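Local coordinates for RNA-dependent RNA Polymerase (Bombyx mori cytoplasmic polyhedrosis virus, PDB 6TZ0), which catalyses RNA-templated RNA synthesis, making plus strands in fully conservative transcription and complementary minus strands during replication of the viral double-stranded RNA genome, at residues H413-L421 and N494-T505; E612-T620 and N632-R641. All blocks are in the same frame, centred on the assembly; numbering follows the deposited sequence.

Contact 1: H413-L421 and N494-T505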
ATOM      1  N   HIS A 413      19.310 -11.056   3.270  1.00 33.94           N
ATOM      2  CA  HIS A 413      18.344  -9.982   3.424  1.00 33.94           C
ATOM      3  C   HIS A 413      18.658  -8.758   2.580  1.00 33.94           C
ATOM      4  O   HIS A 413      17.754  -7.959   2.310  1.00 33.94           O
ATOM      5  CB  HIS A 413      18.243  -9.605   4.899  1.00 33.94           C
ATOM      6  CG  HIS A 413      17.740 -10.721   5.760  1.00 33.94           C
ATOM      7  ND1 HIS A 413      16.409 -11.075   5.817  1.00 33.94           N
ATOM      8  CD2 HIS A 413      18.392 -11.586   6.568  1.00 33.94           C
ATOM      9  CE1 HIS A 413      16.262 -12.095   6.642  1.00 33.94           C
ATOM     10  NE2 HIS A 413      17.451 -12.429   7.106  1.00 33.94           N
ATOM     11  N   ASP A 414      19.901  -8.612   2.127  1.00 34.75           N
ATOM     12  CA  ASP A 414      20.249  -7.510   1.241  1.00 34.75           C
ATOM     13  C   ASP A 414      19.667  -7.719  -0.148  1.00 34.75           C
ATOM     14  O   ASP A 414      19.090  -6.795  -0.740  1.00 34.75           O
ATOM     15  CB  ASP A 414      21.762  -7.381   1.181  1.00 34.75           C
ATOM     16  CG  ASP A 414      22.339  -6.979   2.500  1.00 34.75           C
ATOM     17  OD1 ASP A 414      21.607  -6.325   3.251  1.00 34.75           O
ATOM     18  OD2 ASP A 414      23.505  -7.310   2.792  1.00 34.75           O
ATOM     19  N   GLU A 415      19.817  -8.931  -0.682  1.00 38.58           N
ATOM     20  CA  GLU A 415      19.201  -9.268  -1.956  1.00 38.58           C
ATOM     21  C   GLU A 415      17.684  -9.240  -1.858  1.00 38.58           C
ATOM     22  O   GLU A 415      17.012  -8.868  -2.824  1.00 38.58           O
ATOM     23  CB  GLU A 415      19.700 -10.635  -2.422  1.00 38.58           C
ATOM     24  CG  GLU A 415      19.241 -11.057  -3.804  1.00 38.58           C
ATOM     25  CD  GLU A 415      19.828 -10.208  -4.913  1.00 38.58           C
ATOM     26  OE1 GLU A 415      20.936  -9.665  -4.734  1.00 38.58           O
ATOM     27  OE2 GLU A 415      19.178 -10.081  -5.970  1.00 38.58           O
ATOM     28  N   ALA A 416      17.137  -9.570  -0.686  1.00 35.34           N
ATOM     29  CA  ALA A 416      15.697  -9.469  -0.476  1.00 35.34           C
ATOM     30  C   ALA A 416      15.229  -8.019  -0.483  1.00 35.34           C
ATOM     31  O   ALA A 416      14.165  -7.715  -1.025  1.00 35.34           O
ATOM     32  CB  ALA A 416      15.313 -10.152   0.831  1.00 35.34           C
ATOM     33  N   TRP A 417      16.016  -7.109   0.098  1.00 33.66           N
ATOM     34  CA  TRP A 417      15.679  -5.687   0.062  1.00 33.66           C
ATOM     35  C   TRP A 417      15.744  -5.122  -1.352  1.00 33.66           C
ATOM     36  O   TRP A 417      14.869  -4.344  -1.761  1.00 33.66           O
ATOM     37  CB  TRP A 417      16.608  -4.919   1.000  1.00 33.66           C
ATOM     38  CG  TRP A 417      16.573  -3.437   0.837  1.00 33.66           C
ATOM     39  CD1 TRP A 417      17.551  -2.661   0.296  1.00 33.66           C
ATOM     40  CD2 TRP A 417      15.513  -2.549   1.198  1.00 33.66           C
ATOM     41  NE1 TRP A 417      17.175  -1.349   0.305  1.00 33.66           N
ATOM     42  CE2 TRP A 417      15.925  -1.251   0.854  1.00 33.66           C
ATOM     43  CE3 TRP A 417      14.259  -2.723   1.783  1.00 33.66           C
ATOM     44  CZ2 TRP A 417      15.129  -0.138   1.069  1.00 33.66           C
ATOM     45  CZ3 TRP A 417      13.474  -1.618   1.999  1.00 33.66           C
ATOM     46  CH2 TRP A 417      13.909  -0.343   1.641  1.00 33.66           C
ATOM     47  N   LEU A 418      16.761  -5.515  -2.120  1.00 37.21           N
ATOM     48  CA  LEU A 418      16.836  -5.072  -3.511  1.00 37.21           C
ATOM     49  C   LEU A 418      15.703  -5.641  -4.361  1.00 37.21           C
ATOM     50  O   LEU A 418      15.166  -4.934  -5.220  1.00 37.21           O
ATOM     51  CB  LEU A 418      18.194  -5.434  -4.110  1.00 37.21           C
ATOM     52  CG  LEU A 418      19.307  -4.387  -4.031  1.00 37.21           C
ATOM     53  CD1 LEU A 418      19.785  -4.123  -2.624  1.00 37.21           C
ATOM     54  CD2 LEU A 418      20.463  -4.847  -4.882  1.00 37.21           C
ATOM     55  N   ASN A 419      15.303  -6.893  -4.119  1.00 39.65           N
ATOM     56  CA  ASN A 419      14.159  -7.452  -4.833  1.00 39.65           C
ATOM     57  C   ASN A 419      12.855  -6.810  -4.394  1.00 39.65           C
ATOM     58  O   ASN A 419      11.910  -6.727  -5.182  1.00 39.65           O
ATOM     59  CB  ASN A 419      14.086  -8.960  -4.619  1.00 39.65           C
ATOM     60  CG  ASN A 419      15.240  -9.692  -5.258  1.00 39.65           C
ATOM     61  OD1 ASN A 419      15.685  -9.340  -6.346  1.00 39.65           O
ATOM     62  ND2 ASN A 419      15.728 -10.727  -4.587  1.00 39.65           N
ATOM     63  N   PHE A 420      12.783  -6.365  -3.146  1.00 39.11           N
ATOM     64  CA  PHE A 420      11.608  -5.663  -2.661  1.00 39.11           C
ATOM     65  C   PHE A 420      11.488  -4.292  -3.306  1.00 39.11           C
ATOM     66  O   PHE A 420      10.379  -3.791  -3.516  1.00 39.11           O
ATOM     67  CB  PHE A 420      11.705  -5.562  -1.143  1.00 39.11           C
ATOM     68  CG  PHE A 420      10.552  -4.886  -0.492  1.00 39.11           C
ATOM     69  CD1 PHE A 420       9.350  -5.544  -0.316  1.00 39.11           C
ATOM     70  CD2 PHE A 420      10.687  -3.597  -0.010  1.00 39.11           C
ATOM     71  CE1 PHE A 420       8.300  -4.920   0.308  1.00 39.11           C
ATOM     72  CE2 PHE A 420       9.642  -2.970   0.607  1.00 39.11           C
ATOM     73  CZ  PHE A 420       8.452  -3.638   0.774  1.00 39.11           C
ATOM     74  N   LEU A 421      12.622  -3.662  -3.613  1.00 39.19           N
ATOM     75  CA  LEU A 421      12.568  -2.379  -4.306  1.00 39.19           C
ATOM     76  C   LEU A 421      12.243  -2.556  -5.784  1.00 39.19           C
ATOM     77  O   LEU A 421      11.451  -1.791  -6.346  1.00 39.19           O
ATOM     78  CB  LEU A 421      13.881  -1.623  -4.135  1.00 39.19           C
ATOM     79  CG  LEU A 421      14.149  -1.143  -2.717  1.00 39.19           C
ATOM     80  CD1 LEU A 421      15.500  -0.499  -2.670  1.00 39.19           C
ATOM     81  CD2 LEU A 421      13.079  -0.179  -2.269  1.00 39.19           C
ATOM     82  N   ASN A 494      12.957   5.542   1.456  1.00 36.45           N
ATOM     83  CA  ASN A 494      13.523   4.197   1.458  1.00 36.45           C
ATOM     84  C   ASN A 494      14.072   3.768   2.808  1.00 36.45           C
ATOM     85  O   ASN A 494      14.175   2.566   3.060  1.00 36.45           O
ATOM     86  CB  ASN A 494      14.637   4.060   0.428  1.00 36.45           C
ATOM     87  CG  ASN A 494      14.118   3.890  -0.960  1.00 36.45           C
ATOM     88  OD1 ASN A 494      13.007   3.414  -1.155  1.00 36.45           O
ATOM     89  ND2 ASN A 494      14.957   4.160  -1.938  1.00 36.45           N
ATOM     90  N   ASP A 495      14.397   4.700   3.690  1.00 34.89           N
ATOM     91  CA  ASP A 495      15.019   4.299   4.940  1.00 34.89           C
ATOM     92  C   ASP A 495      14.004   4.043   6.045  1.00 34.89           C
ATOM     93  O   ASP A 495      14.182   3.106   6.834  1.00 34.89           O
ATOM     94  CB  ASP A 495      16.021   5.360   5.361  1.00 34.89           C
ATOM     95  CG  ASP A 495      17.084   5.588   4.321  1.00 34.89           C
ATOM     96  OD1 ASP A 495      17.455   4.619   3.627  1.00 34.89           O
ATOM     97  OD2 ASP A 495      17.520   6.747   4.170  1.00 34.89           O
ATOM     98  N   ARG A 496      12.928   4.833   6.109  1.00 35.09           N
ATOM     99  CA  ARG A 496      11.789   4.435   6.927  1.00 35.09           C
ATOM    100  C   ARG A 496      11.138   3.170   6.396  1.00 35.09           C
ATOM    101  O   ARG A 496      10.585   2.390   7.176  1.00 35.09           O
ATOM    102  CB  ARG A 496      10.746   5.543   6.999  1.00 35.09           C
ATOM    103  CG  ARG A 496      11.105   6.712   7.861  1.00 35.09           C
ATOM    104  CD  ARG A 496       9.924   7.654   7.883  1.00 35.09           C
ATOM    105  NE  ARG A 496      10.163   8.883   8.628  1.00 35.09           N
ATOM    106  CZ  ARG A 496       9.914   9.021   9.924  1.00 35.09           C
ATOM    107  NH1 ARG A 496       9.433   8.003  10.622  1.00 35.09           N
ATOM    108  NH2 ARG A 496      10.149  10.179  10.521  1.00 35.09           N
ATOM    109  N   LEU A 497      11.188   2.955   5.082  1.00 33.46           N
ATOM    110  CA  LEU A 497      10.729   1.689   4.530  1.00 33.46           C
ATOM    111  C   LEU A 497      11.680   0.565   4.905  1.00 33.46           C
ATOM    112  O   LEU A 497      11.266  -0.586   5.061  1.00 33.46           O
ATOM    113  CB  LEU A 497      10.593   1.808   3.015  1.00 33.46           C
ATOM    114  CG  LEU A 497       9.889   0.673   2.281  1.00 33.46           C
ATOM    115  CD1 LEU A 497       8.445   0.608   2.709  1.00 33.46           C
ATOM    116  CD2 LEU A 497       9.997   0.832   0.785  1.00 33.46           C
ATOM    117  N   PHE A 498      12.962   0.887   5.064  1.00 29.99           N
ATOM    118  CA  PHE A 498      13.955  -0.107   5.432  1.00 29.99           C
ATOM    119  C   PHE A 498      13.834  -0.511   6.892  1.00 29.99           C
ATOM    120  O   PHE A 498      14.156  -1.650   7.240  1.00 29.99           O
ATOM    121  CB  PHE A 498      15.349   0.441   5.140  1.00 29.99           C
ATOM    122  CG  PHE A 498      16.455  -0.528   5.409  1.00 29.99           C
ATOM    123  CD1 PHE A 498      16.724  -1.548   4.520  1.00 29.99           C
ATOM    124  CD2 PHE A 498      17.228  -0.415   6.553  1.00 29.99           C
ATOM    125  CE1 PHE A 498      17.743  -2.435   4.756  1.00 29.99           C
ATOM    126  CE2 PHE A 498      18.246  -1.304   6.796  1.00 29.99           C
ATOM    127  CZ  PHE A 498      18.503  -2.314   5.896  1.00 29.99           C
ATOM    128  N   LEU A 499      13.393   0.403   7.759  1.00 29.90           N
ATOM    129  CA  LEU A 499      13.220   0.050   9.166  1.00 29.90           C
ATOM    130  C   LEU A 499      12.073  -0.928   9.371  1.00 29.90           C
ATOM    131  O   LEU A 499      12.104  -1.741  10.300  1.00 29.90           O
ATOM    132  CB  LEU A 499      12.996   1.297  10.014  1.00 29.90           C
ATOM    133  CG  LEU A 499      14.231   2.140  10.278  1.00 29.90           C
ATOM    134  CD1 LEU A 499      13.843   3.370  11.072  1.00 29.90           C
ATOM    135  CD2 LEU A 499      15.250   1.302  11.025  1.00 29.90           C
ATOM    136  N   SER A 500      11.056  -0.871   8.524  1.00 29.88           N
ATOM    137  CA  SER A 500       9.935  -1.785   8.639  1.00 29.88           C
ATOM    138  C   SER A 500      10.110  -3.053   7.819  1.00 29.88           C
ATOM    139  O   SER A 500       9.133  -3.780   7.626  1.00 29.88           O
ATOM    140  CB  SER A 500       8.652  -1.077   8.218  1.00 29.88           C
ATOM    141  OG  SER A 500       8.700  -0.718   6.851  1.00 29.88           O
ATOM    142  N   PHE A 501      11.316  -3.345   7.340  1.00 28.29           N
ATOM    143  CA  PHE A 501      11.468  -4.466   6.425  1.00 28.29           C
ATOM    144  C   PHE A 501      11.698  -5.775   7.168  1.00 28.29           C
ATOM    145  O   PHE A 501      11.150  -6.813   6.783  1.00 28.29           O
ATOM    146  CB  PHE A 501      12.598  -4.193   5.440  1.00 28.29           C
ATOM    147  CG  PHE A 501      12.740  -5.246   4.396  1.00 28.29           C
ATOM    148  CD1 PHE A 501      11.779  -5.383   3.411  1.00 28.29           C
ATOM    149  CD2 PHE A 501      13.836  -6.088   4.383  1.00 28.29           C
ATOM    150  CE1 PHE A 501      11.901  -6.350   2.446  1.00 28.29           C
ATOM    151  CE2 PHE A 501      13.959  -7.054   3.421  1.00 28.29           C
ATOM    152  CZ  PHE A 501      12.992  -7.185   2.450  1.00 28.29           C
ATOM    153  N   MET A 502      12.507  -5.755   8.221  1.00 27.41           N
ATOM    154  CA  MET A 502      12.713  -6.968   9.006  1.00 27.41           C
ATOM    155  C   MET A 502      11.503  -7.386   9.852  1.00 27.41           C
ATOM    156  O   MET A 502      11.283  -8.605   9.969  1.00 27.41           O
ATOM    157  CB  MET A 502      13.991  -6.818   9.847  1.00 27.41           C
ATOM    158  CG  MET A 502      14.415  -8.066  10.615  1.00 27.41           C
ATOM    159  SD  MET A 502      14.755  -9.514   9.604  1.00 27.41           S
ATOM    160  CE  MET A 502      16.358  -9.100   8.943  1.00 27.41           C
ATOM    161  N   PRO A 503      10.684  -6.489  10.447  1.00 26.68           N
ATOM    162  CA  PRO A 503       9.395  -6.967  10.988  1.00 26.68           C
ATOM    163  C   PRO A 503       8.476  -7.595   9.951  1.00 26.68           C
ATOM    164  O   PRO A 503       7.798  -8.588  10.251  1.00 26.68           O
ATOM    165  CB  PRO A 503       8.787  -5.699  11.594  1.00 26.68           C
ATOM    166  CG  PRO A 503       9.935  -4.913  11.987  1.00 26.68           C
ATOM    167  CD  PRO A 503      10.968  -5.128  10.953  1.00 26.68           C
ATOM    168  N   TYR A 504       8.460  -7.055   8.730  1.00 28.98           N
ATOM    169  CA  TYR A 504       7.717  -7.666   7.634  1.00 28.98           C
ATOM    170  C   TYR A 504       8.254  -9.045   7.285  1.00 28.98           C
ATOM    171  O   TYR A 504       7.480  -9.982   7.069  1.00 28.98           O
ATOM    172  CB  TYR A 504       7.757  -6.754   6.407  1.00 28.98           C
ATOM    173  CG  TYR A 504       7.264  -7.419   5.148  1.00 28.98           C
ATOM    174  CD1 TYR A 504       5.925  -7.718   4.973  1.00 28.98           C
ATOM    175  CD2 TYR A 504       8.149  -7.755   4.133  1.00 28.98           C
ATOM    176  CE1 TYR A 504       5.479  -8.333   3.827  1.00 28.98           C
ATOM    177  CE2 TYR A 504       7.717  -8.377   2.990  1.00 28.98           C
ATOM    178  CZ  TYR A 504       6.379  -8.659   2.841  1.00 28.98           C
ATOM    179  OH  TYR A 504       5.944  -9.271   1.695  1.00 28.98           O
ATOM    180  N   THR A 505       9.575  -9.185   7.231  1.00 27.50           N
ATOM    181  CA  THR A 505      10.188 -10.458   6.869  1.00 27.50           C
ATOM    182  C   THR A 505       9.933 -11.515   7.935  1.00 27.50           C
ATOM    183  O   THR A 505       9.707 -12.686   7.616  1.00 27.50           O
ATOM    184  CB  THR A 505      11.683 -10.240   6.648  1.00 27.50           C
ATOM    185  OG1 THR A 505      11.862  -9.258   5.624  1.00 27.50           O
ATOM    186  CG2 THR A 505      12.378 -11.515   6.232  1.00 27.50           C
TER
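Asn-494 meets helix 413-422 through its backbone, its carbonyl O coming obliquely to 3.2 Å from CH2 of the Trp-417 indole. Its side-chain OD1 lies beside Leu-421 CD2 but takes its hydrogen bond from Arg-449. One turn on, Leu-497 pushes its CD2 branch between two aromatic rings, reaching the edge of Phe-420 at CE2 (3.8 Å) and the outer corner of the indole at CH2. Phe-498 then comes over one face of Trp-417, with its CD1 3.7 Å from Trp-417 CD2. This is an edge-to-face pair with planes at 83°, and the CB of Phe-498 adds a CH-pi contact on the same six-membered ring. Leu-421 CD1 of the indole's own helix lies against the opposite face, so the indole is held from both sides. With its CG anti to the backbone N (chi1 167°), Trp-417 reaches out as a knob into the hole formed by Asn-494, Leu-497, Phe-498 and Phe-501. Phe-501 in turn presents a face to the indole's edge, CG lying 3.9 Å from Trp-417 CE3, while its CE1 rests over the ring of Phe-420, 3.5 Å from Phe-420 CG; its CZ reaches the Ala-416 carbonyl. Met-502, bent at chi2 and chi3, sets its CE almost centrally over the His-413 imidazole, 3.7 Å from the ring centroid in a CH-pi contact. Tyr-504 only brushes Phe-420, and Thr-505 ends the series with CG2 at the imidazole's edge, its OG1 turned back onto the Phe-501 carbonyl. No hydrogen bond spans the two segments: the helix and the bent helical pair of the central polymerase domain are joined by an aromatic cluster of Trp-417, Phe-420, Phe-498 and Phe-501, so cohesion depends on ring packing and apolar burial.

Contact 2: E612-T620 and N632-R641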
ATOM      1  N   GLU A 612      13.811  -0.022  15.528  1.00 26.44           N
ATOM      2  CA  GLU A 612      12.546   0.374  14.929  1.00 26.44           C
ATOM      3  C   GLU A 612      11.446   0.469  15.975  1.00 26.44           C
ATOM      4  O   GLU A 612      10.667   1.427  15.969  1.00 26.44           O
ATOM      5  CB  GLU A 612      12.165  -0.599  13.816  1.00 26.44           C
ATOM      6  CG  GLU A 612      10.985  -0.156  12.971  1.00 26.44           C
ATOM      7  CD  GLU A 612       9.659  -0.645  13.511  1.00 26.44           C
ATOM      8  OE1 GLU A 612       9.631  -1.739  14.107  1.00 26.44           O
ATOM      9  OE2 GLU A 612       8.658   0.082  13.380  1.00 26.44           O
ATOM     10  N   ALA A 613      11.357  -0.513  16.874  1.00 24.92           N
ATOM     11  CA  ALA A 613      10.300  -0.519  17.876  1.00 24.92           C
ATOM     12  C   ALA A 613      10.458   0.586  18.907  1.00 24.92           C
ATOM     13  O   ALA A 613       9.461   1.008  19.496  1.00 24.92           O
ATOM     14  CB  ALA A 613      10.252  -1.872  18.578  1.00 24.92           C
ATOM     15  N   ALA A 614      11.673   1.075  19.132  1.00 26.67           N
ATOM     16  CA  ALA A 614      11.880   2.119  20.121  1.00 26.67           C
ATOM     17  C   ALA A 614      11.750   3.527  19.561  1.00 26.67           C
ATOM     18  O   ALA A 614      11.672   4.478  20.342  1.00 26.67           O
ATOM     19  CB  ALA A 614      13.259   1.966  20.759  1.00 26.67           C
ATOM     20  N   ASN A 615      11.739   3.692  18.241  1.00 28.84           N
ATOM     21  CA  ASN A 615      11.682   5.006  17.602  1.00 28.84           C
ATOM     22  C   ASN A 615      10.502   5.002  16.642  1.00 28.84           C
ATOM     23  O   ASN A 615      10.670   4.786  15.442  1.00 28.84           O
ATOM     24  CB  ASN A 615      12.981   5.295  16.872  1.00 28.84           C
ATOM     25  CG  ASN A 615      14.164   5.355  17.796  1.00 28.84           C
ATOM     26  OD1 ASN A 615      14.090   5.916  18.880  1.00 28.84           O
ATOM     27  ND2 ASN A 615      15.264   4.751  17.383  1.00 28.84           N
ATOM     28  N   SER A 616       9.313   5.272  17.160  1.00 30.31           N
ATOM     29  CA  SER A 616       8.084   5.105  16.396  1.00 30.31           C
ATOM     30  C   SER A 616       7.392   6.449  16.233  1.00 30.31           C
ATOM     31  O   SER A 616       7.060   7.105  17.225  1.00 30.31           O
ATOM     32  CB  SER A 616       7.154   4.108  17.079  1.00 30.31           C
ATOM     33  OG  SER A 616       6.726   4.615  18.324  1.00 30.31           O
ATOM     34  N   GLN A 617       7.174   6.851  14.987  1.00 32.55           N
ATOM     35  CA  GLN A 617       6.457   8.080  14.680  1.00 32.55           C
ATOM     36  C   GLN A 617       5.579   7.814  13.471  1.00 32.55           C
ATOM     37  O   GLN A 617       6.087   7.524  12.386  1.00 32.55           O
ATOM     38  CB  GLN A 617       7.419   9.231  14.397  1.00 32.55           C
ATOM     39  CG  GLN A 617       6.727  10.557  14.304  1.00 32.55           C
ATOM     40  CD  GLN A 617       6.255  11.038  15.649  1.00 32.55           C
ATOM     41  OE1 GLN A 617       7.002  11.015  16.618  1.00 32.55           O
ATOM     42  NE2 GLN A 617       5.004  11.456  15.722  1.00 32.55           N
ATOM     43  N   THR A 618       4.269   7.931  13.653  1.00 35.38           N
ATOM     44  CA  THR A 618       3.303   7.567  12.630  1.00 35.38           C
ATOM     45  C   THR A 618       2.835   8.757  11.802  1.00 35.38           C
ATOM     46  O   THR A 618       2.584   8.596  10.602  1.00 35.38           O
ATOM     47  CB  THR A 618       2.099   6.882  13.297  1.00 35.38           C
ATOM     48  OG1 THR A 618       2.561   5.788  14.096  1.00 35.38           O
ATOM     49  CG2 THR A 618       1.125   6.330  12.281  1.00 35.38           C
ATOM     50  N   SER A 619       2.830   9.956  12.399  1.00 36.19           N
ATOM     51  CA  SER A 619       2.046  11.101  11.936  1.00 36.19           C
ATOM     52  C   SER A 619       2.416  11.552  10.533  1.00 36.19           C
ATOM     53  O   SER A 619       3.541  11.991  10.281  1.00 36.19           O
ATOM     54  CB  SER A 619       2.222  12.261  12.906  1.00 36.19           C
ATOM     55  OG  SER A 619       1.723  11.931  14.180  1.00 36.19           O
ATOM     56  N   THR A 620       1.459  11.438   9.623  1.00 39.69           N
ATOM     57  CA  THR A 620       1.649  11.867   8.253  1.00 39.69           C
ATOM     58  C   THR A 620       1.500  13.375   8.141  1.00 39.69           C
ATOM     59  O   THR A 620       0.706  14.000   8.847  1.00 39.69           O
ATOM     60  CB  THR A 620       0.641  11.186   7.335  1.00 39.69           C
ATOM     61  OG1 THR A 620      -0.681  11.518   7.765  1.00 39.69           O
ATOM     62  CG2 THR A 620       0.812   9.694   7.393  1.00 39.69           C
ATOM     63  N   ASN A 632      -0.658  15.255  11.362  1.00 36.28           N
ATOM     64  CA  ASN A 632      -1.682  14.424  11.973  1.00 36.28           C
ATOM     65  C   ASN A 632      -1.331  14.167  13.436  1.00 36.28           C
ATOM     66  O   ASN A 632      -0.190  14.332  13.856  1.00 36.28           O
ATOM     67  CB  ASN A 632      -1.798  13.105  11.207  1.00 36.28           C
ATOM     68  CG  ASN A 632      -3.046  12.332  11.549  1.00 36.28           C
ATOM     69  OD1 ASN A 632      -3.876  12.783  12.329  1.00 36.28           O
ATOM     70  ND2 ASN A 632      -3.169  11.140  10.994  1.00 36.28           N
ATOM     71  N   ALA A 633      -2.329  13.768  14.217  1.00 34.99           N
ATOM     72  CA  ALA A 633      -2.026  13.220  15.527  1.00 34.99           C
ATOM     73  C   ALA A 633      -1.441  11.817  15.379  1.00 34.99           C
ATOM     74  O   ALA A 633      -1.555  11.175  14.334  1.00 34.99           O
ATOM     75  CB  ALA A 633      -3.270  13.193  16.409  1.00 34.99           C
ATOM     76  N   GLU A 634      -0.804  11.345  16.440  1.00 35.47           N
ATOM     77  CA  GLU A 634      -0.019  10.123  16.378  1.00 35.47           C
ATOM     78  C   GLU A 634      -0.814   8.960  16.961  1.00 35.47           C
ATOM     79  O   GLU A 634      -1.704   9.147  17.788  1.00 35.47           O
ATOM     80  CB  GLU A 634       1.309  10.322  17.117  1.00 35.47           C
ATOM     81  CG  GLU A 634       2.447   9.391  16.706  1.00 35.47           C
ATOM     82  CD  GLU A 634       2.484   8.114  17.508  1.00 35.47           C
ATOM     83  OE1 GLU A 634       2.046   8.148  18.675  1.00 35.47           O
ATOM     84  OE2 GLU A 634       2.941   7.075  16.980  1.00 35.47           O
ATOM     85  N   GLY A 635      -0.510   7.755  16.494  1.00 36.12           N
ATOM     86  CA  GLY A 635      -1.195   6.581  16.993  1.00 36.12           C
ATOM     87  C   GLY A 635      -2.149   5.985  15.983  1.00 36.12           C
ATOM     88  O   GLY A 635      -3.162   5.380  16.343  1.00 36.12           O
ATOM     89  N   THR A 636      -1.848   6.185  14.713  1.00 36.52           N
ATOM     90  CA  THR A 636      -2.546   5.555  13.611  1.00 36.52           C
ATOM     91  C   THR A 636      -1.649   4.394  13.180  1.00 36.52           C
ATOM     92  O   THR A 636      -0.698   4.045  13.881  1.00 36.52           O
ATOM     93  CB  THR A 636      -2.820   6.618  12.536  1.00 36.52           C
ATOM     94  OG1 THR A 636      -3.240   7.816  13.190  1.00 36.52           O
ATOM     95  CG2 THR A 636      -3.975   6.238  11.610  1.00 36.52           C
ATOM     96  N   TYR A 637      -1.947   3.757  12.055  1.00 36.16           N
ATOM     97  CA  TYR A 637      -0.992   2.857  11.457  1.00 36.16           C
ATOM     98  C   TYR A 637      -0.759   3.312  10.023  1.00 36.16           C
ATOM     99  O   TYR A 637      -1.734   3.566   9.302  1.00 36.16           O
ATOM    100  CB  TYR A 637      -1.488   1.412  11.492  1.00 36.16           C
ATOM    101  CG  TYR A 637      -0.369   0.430  11.304  1.00 36.16           C
ATOM    102  CD1 TYR A 637       0.483   0.130  12.356  1.00 36.16           C
ATOM    103  CD2 TYR A 637      -0.131  -0.162  10.075  1.00 36.16           C
ATOM    104  CE1 TYR A 637       1.522  -0.748  12.196  1.00 36.16           C
ATOM    105  CE2 TYR A 637       0.910  -1.041   9.907  1.00 36.16           C
ATOM    106  CZ  TYR A 637       1.730  -1.329  10.967  1.00 36.16           C
ATOM    107  OH  TYR A 637       2.769  -2.208  10.802  1.00 36.16           O
ATOM    108  N   PRO A 638       0.499   3.432   9.577  1.00 41.03           N
ATOM    109  CA  PRO A 638       0.779   4.231   8.367  1.00 41.03           C
ATOM    110  C   PRO A 638       0.254   3.632   7.075  1.00 41.03           C
ATOM    111  O   PRO A 638      -0.126   4.385   6.170  1.00 41.03           O
ATOM    112  CB  PRO A 638       2.311   4.319   8.363  1.00 41.03           C
ATOM    113  CG  PRO A 638       2.715   4.067   9.773  1.00 41.03           C
ATOM    114  CD  PRO A 638       1.733   3.076  10.295  1.00 41.03           C
ATOM    115  N   SER A 639       0.282   2.307   6.947  1.00 43.44           N
ATOM    116  CA  SER A 639      -0.357   1.520   5.889  1.00 43.44           C
ATOM    117  C   SER A 639       0.242   1.713   4.495  1.00 43.44           C
ATOM    118  O   SER A 639      -0.200   1.070   3.539  1.00 43.44           O
ATOM    119  CB  SER A 639      -1.871   1.774   5.858  1.00 43.44           C
ATOM    120  OG  SER A 639      -2.495   0.997   4.853  1.00 43.44           O
ATOM    121  N   GLY A 640       1.258   2.558   4.369  1.00 43.83           N
ATOM    122  CA  GLY A 640       2.079   2.611   3.178  1.00 43.83           C
ATOM    123  C   GLY A 640       3.424   2.019   3.523  1.00 43.83           C
ATOM    124  O   GLY A 640       4.468   2.392   2.983  1.00 43.83           O
ATOM    125  N   ARG A 641       3.378   1.084   4.452  1.00 39.41           N
ATOM    126  CA  ARG A 641       4.526   0.524   5.133  1.00 39.41           C
ATOM    127  C   ARG A 641       4.753  -0.901   4.628  1.00 39.41           C
ATOM    128  O   ARG A 641       3.921  -1.468   3.918  1.00 39.41           O
ATOM    129  CB  ARG A 641       4.250   0.582   6.633  1.00 39.41           C
ATOM    130  CG  ARG A 641       5.408   0.496   7.560  1.00 39.41           C
ATOM    131  CD  ARG A 641       4.905   0.697   8.962  1.00 39.41           C
ATOM    132  NE  ARG A 641       5.959   0.545   9.948  1.00 39.41           N
ATOM    133  CZ  ARG A 641       5.765   0.642  11.254  1.00 39.41           C
ATOM    134  NH1 ARG A 641       6.783   0.490  12.079  1.00 39.41           N
ATOM    135  NH2 ARG A 641       4.554   0.889  11.730  1.00 39.41           N
TER
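Thr-618 donates a hydrogen bond to Glu-634, OG1 to OE2 at 3.2 Å; the donor comes from the anti side of the carboxylate, 30° out of its plane. The other carboxylate oxygen, OE1, has a weak hydrogen bond to His-542 of the neighbouring Viral structural protein 4 chain, so Glu-634 ties the two segments to that partner. Gln-617 crosses the aliphatic part of the same glutamate at a slant, its NE2 3.4 Å from Glu-634 CG. With CG2 anti to the backbone N and OG1 beside it (chi1 -54°), Thr-618 keeps its methyl for the other side, packing on Pro-638 CG (3.7 Å) and near the Thr-636 carbonyl. The loop it meets runs into helix 644-665, and its Ser-639–Gly-640 pair fits polymerase motif B, consistent with Tyr-637 lying close to Asp-552 of the UTP site. Ser-619 OG donates to Asn-632 O (3.1 Å) from well above the carbonyl plane; Thr-501 O of the Viral structural protein 4 chain is a second, weak acceptor that would have to share the same hydroxyl hydrogen. Asn-632 ND2 and Thr-636 OG1 both bond to Val-357 O, while Asn-632 OD1 accepts a weak bond from Ala-633 N. Pro-638 O is met by the Ser-490 hydroxyl. Glu-612 OE2 and Arg-641 NH1 are oppositely charged neighbours, but they are modelled too close together, so the salt bridge between them is doubtful in detail.

From the N terminus, the chain leaves helix 413-422, passes through helices 449-455 and 464-469 and strands 474-477 and 489-491, and returns at 494-505, where contact 1 closes this 72-residue excursion. Contact 2 follows in series, neither nested in nor crossing the first: it closes the short hairpin of strands 620-624 and 628-631 between helix 604-614 and the loop before helix 644-665. The two loops share one mixed sheet, since strand 474-477 runs beside 620-624. Centres lie about 17 Å apart, and the contacts touch directly where Leu-499 O packs on Glu-612 CG (3.3 Å) and Ser-500 lies against Arg-641.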